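Local coordinates for protein PA0821 (Pseudomonas aeruginosa, PDB 7DRG) that is a type VI secretion antitoxin of the TsiV family that probably neutralises a putative VRR-NUC domain effector as its immunity protein, at residues 143-148 against 215-220. Residues are numbered along the deposited sequence; the frame is centred on the assembly and turned at random.
Sequences LSVLEF and LLANTP
The side-chain amide of N218 pairs with both backbone polar groups of L143, joining a beta turn to a residue beside strand 144-151. The turn is type I, runs from L216 to T219 and lies at helix 213-216. The strand lies between strands 34-46 and 126-131 in antiparallel pairing. The contact is buried, in a protein of the TsiV immunity family. It is structural packing that joins the turn at helix 213-216 to the sheet through L143 and V145.

The amide uses its acceptor and its donor on the two backbone groups of L143. N218 OD1 accepts from L143 N at 3.0 Å, on a lone pair in the carbonyl plane. N218 ND2 donates to L143 O at 2.8 Å, in the plane of that carbonyl but 20° out of the amide plane of N218. Two bonds to one residue fix the rotation of the amide and tell its oxygen from its nitrogen. The side chain of N218 also touches K132.

Beside this pair, A217 packs on the strand. Its CB lies 3.8 Å from V145 CG2, the branch that stands anti to the carbonyl carbon. L143 carries its CG anti to the backbone N (chi1 -165°), and its CD2 comes within 3.4 Å of A217 O. The side chains of L143 and V145 also touch Y45 of strand 34-46.

The turn is braced from within by T219. L216 O accepts both T219 N at 3.2 Å and T219 OG1 at 2.8 Å, the hydroxyl tilted 18° from the carbonyl plane.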
ATOM      1  N   LEU B 143     -14.703 -18.406 -24.018  1.00 19.94           N
ATOM      2  CA  LEU B 143     -14.690 -16.966 -23.783  1.00 19.98           C
ATOM      3  C   LEU B 143     -13.326 -16.397 -24.156  1.00 18.80           C
ATOM      4  O   LEU B 143     -12.300 -16.822 -23.610  1.00 20.54           O
ATOM      5  CB  LEU B 143     -15.025 -16.662 -22.323  1.00 20.18           C
ATOM      6  CG  LEU B 143     -15.388 -15.207 -22.030  1.00 19.17           C
ATOM      7  CD1 LEU B 143     -16.582 -14.784 -22.880  1.00 21.12           C
ATOM      8  CD2 LEU B 143     -15.672 -15.054 -20.544  1.00 23.47           C
ATOM      9  N   SER B 144     -13.319 -15.449 -25.087  1.00 18.69           N
ATOM     10  CA  SER B 144     -12.118 -14.751 -25.520  1.00 15.57           C
ATOM     11  C   SER B 144     -12.099 -13.335 -24.943  1.00 15.97           C
ATOM     12  O   SER B 144     -13.074 -12.860 -24.354  1.00 17.79           O
ATOM     13  CB  SER B 144     -12.044 -14.728 -27.049  1.00 18.96           C
ATOM     14  OG  SER B 144     -11.974 -16.057 -27.566  1.00 19.92           O
ATOM     15  N   VAL B 145     -10.963 -12.657 -25.103  1.00 15.78           N
ATOM     16  CA  VAL B 145     -10.754 -11.356 -24.470  1.00 16.21           C
ATOM     17  C   VAL B 145     -10.065 -10.417 -25.446  1.00 16.67           C
ATOM     18  O   VAL B 145      -9.088 -10.796 -26.097  1.00 18.37           O
ATOM     19  CB  VAL B 145      -9.912 -11.471 -23.180  1.00 18.85           C
ATOM     20  CG1 VAL B 145      -9.592 -10.082 -22.632  1.00 23.89           C
ATOM     21  CG2 VAL B 145     -10.626 -12.315 -22.131  1.00 18.33           C
ATOM     22  N   LEU B 146     -10.568  -9.189 -25.538  1.00 15.48           N
ATOM     23  CA  LEU B 146      -9.854  -8.080 -26.159  1.00 16.45           C
ATOM     24  C   LEU B 146      -9.591  -7.038 -25.086  1.00 17.73           C
ATOM     25  O   LEU B 146     -10.528  -6.593 -24.417  1.00 16.34           O
ATOM     26  CB  LEU B 146     -10.665  -7.446 -27.296  1.00 15.83           C
ATOM     27  CG  LEU B 146     -10.103  -6.138 -27.858  1.00 17.50           C
ATOM     28  CD1 LEU B 146      -8.718  -6.336 -28.462  1.00 22.28           C
ATOM     29  CD2 LEU B 146     -11.038  -5.553 -28.908  1.00 18.15           C
ATOM     30  N   GLU B 147      -8.331  -6.641 -24.931  1.00 16.74           N
ATOM     31  CA  GLU B 147      -7.963  -5.556 -24.028  1.00 15.92           C
ATOM     32  C   GLU B 147      -7.196  -4.509 -24.810  1.00 17.67           C
ATOM     33  O   GLU B 147      -6.367  -4.841 -25.660  1.00 19.35           O
ATOM     34  CB  GLU B 147      -7.090  -6.031 -22.862  1.00 19.64           C
ATOM     35  CG  GLU B 147      -7.766  -6.929 -21.872  1.00 26.54           C
ATOM     36  CD  GLU B 147      -7.040  -6.924 -20.539  1.00 31.26           C
ATOM     37  OE1 GLU B 147      -7.618  -6.418 -19.564  1.00 23.17           O
ATOM     38  OE2 GLU B 147      -5.881  -7.404 -20.475  1.00 32.63           O
ATOM     39  N   PHE B 148      -7.458  -3.241 -24.517  1.00 15.68           N
ATOM     40  CA  PHE B 148      -6.760  -2.185 -25.227  1.00 14.21           C
ATOM     41  C   PHE B 148      -6.670  -0.974 -24.320  1.00 15.29           C
ATOM     42  O   PHE B 148      -7.458  -0.817 -23.386  1.00 16.55           O
ATOM     43  CB  PHE B 148      -7.457  -1.843 -26.553  1.00 14.33           C
ATOM     44  CG  PHE B 148      -8.766  -1.141 -26.382  1.00 17.44           C
ATOM     45  CD1 PHE B 148      -9.889  -1.837 -25.985  1.00 17.52           C
ATOM     46  CD2 PHE B 148      -8.864   0.224 -26.597  1.00 20.24           C
ATOM     47  CE1 PHE B 148     -11.107  -1.177 -25.817  1.00 19.23           C
ATOM     48  CE2 PHE B 148     -10.073   0.892 -26.430  1.00 20.10           C
ATOM     49  CZ  PHE B 148     -11.195   0.181 -26.037  1.00 19.55           C
ATOM     50  N   LEU B 215      -6.577 -14.801 -18.155  1.00 26.87           N
ATOM     51  CA  LEU B 215      -6.475 -15.900 -17.197  1.00 26.47           C
ATOM     52  C   LEU B 215      -7.796 -16.150 -16.483  1.00 28.67           C
ATOM     53  O   LEU B 215      -8.075 -17.288 -16.089  1.00 37.48           O
ATOM     54  CB  LEU B 215      -5.393 -15.620 -16.150  1.00 33.12           C
ATOM     55  CG  LEU B 215      -3.953 -15.362 -16.587  1.00 38.86           C
ATOM     56  CD1 LEU B 215      -3.027 -15.362 -15.374  1.00 47.78           C
ATOM     57  CD2 LEU B 215      -3.510 -16.382 -17.614  1.00 39.69           C
ATOM     58  N   LEU B 216      -8.606 -15.107 -16.291  1.00 23.91           N
ATOM     59  CA  LEU B 216      -9.888 -15.256 -15.614  1.00 22.27           C
ATOM     60  C   LEU B 216     -10.943 -15.895 -16.509  1.00 24.08           C
ATOM     61  O   LEU B 216     -11.816 -16.620 -16.012  1.00 24.69           O
ATOM     62  CB  LEU B 216     -10.388 -13.885 -15.137  1.00 23.80           C
ATOM     63  CG  LEU B 216      -9.544 -13.134 -14.100  1.00 25.10           C
ATOM     64  CD1 LEU B 216     -10.068 -11.720 -13.882  1.00 27.25           C
ATOM     65  CD2 LEU B 216      -9.520 -13.907 -12.786  1.00 24.29           C
ATOM     66  N   ALA B 217     -10.845 -15.671 -17.824  1.00 22.69           N
ATOM     67  CA  ALA B 217     -11.992 -15.809 -18.722  1.00 27.54           C
ATOM     68  C   ALA B 217     -12.616 -17.203 -18.695  1.00 30.76           C
ATOM     69  O   ALA B 217     -13.840 -17.337 -18.805  1.00 33.45           O
ATOM     70  CB  ALA B 217     -11.569 -15.447 -20.145  1.00 23.98           C
ATOM     71  N   ASN B 218     -11.806 -18.254 -18.592  1.00 26.00           N
ATOM     72  CA  ASN B 218     -12.351 -19.604 -18.701  1.00 25.89           C
ATOM     73  C   ASN B 218     -12.111 -20.437 -17.447  1.00 26.67           C
ATOM     74  O   ASN B 218     -12.102 -21.672 -17.513  1.00 31.17           O
ATOM     75  CB  ASN B 218     -11.807 -20.298 -19.948  1.00 29.02           C
ATOM     76  CG  ASN B 218     -12.299 -19.635 -21.224  1.00 24.67           C
ATOM     77  OD1 ASN B 218     -13.466 -19.760 -21.589  1.00 25.44           O
ATOM     78  ND2 ASN B 218     -11.420 -18.899 -21.883  1.00 24.83           N
ATOM     79  N   THR B 219     -11.931 -19.777 -16.308  1.00 26.32           N
ATOM     80  CA  THR B 219     -11.929 -20.458 -15.027  1.00 27.75           C
ATOM     81  C   THR B 219     -13.347 -20.910 -14.677  1.00 27.92           C
ATOM     82  O   THR B 219     -14.324 -20.314 -15.137  1.00 27.22           O
ATOM     83  CB  THR B 219     -11.408 -19.527 -13.936  1.00 30.36           C
ATOM     84  OG1 THR B 219     -12.261 -18.379 -13.849  1.00 28.56           O
ATOM     85  CG2 THR B 219      -9.989 -19.080 -14.245  1.00 34.16           C
ATOM     86  N   PRO B 220     -13.488 -21.955 -13.856  1.00 30.72           N
ATOM     87  CA  PRO B 220     -14.838 -22.346 -13.414  1.00 34.52           C
ATOM     88  C   PRO B 220     -15.566 -21.233 -12.682  1.00 32.64           C
ATOM     89  O   PRO B 220     -16.798 -21.154 -12.746  1.00 30.29           O
ATOM     90  CB  PRO B 220     -14.578 -23.545 -12.490  1.00 36.02           C
ATOM     91  CG  PRO B 220     -13.217 -24.028 -12.848  1.00 41.49           C
ATOM     92  CD  PRO B 220     -12.444 -22.823 -13.283  1.00 35.98           C
TER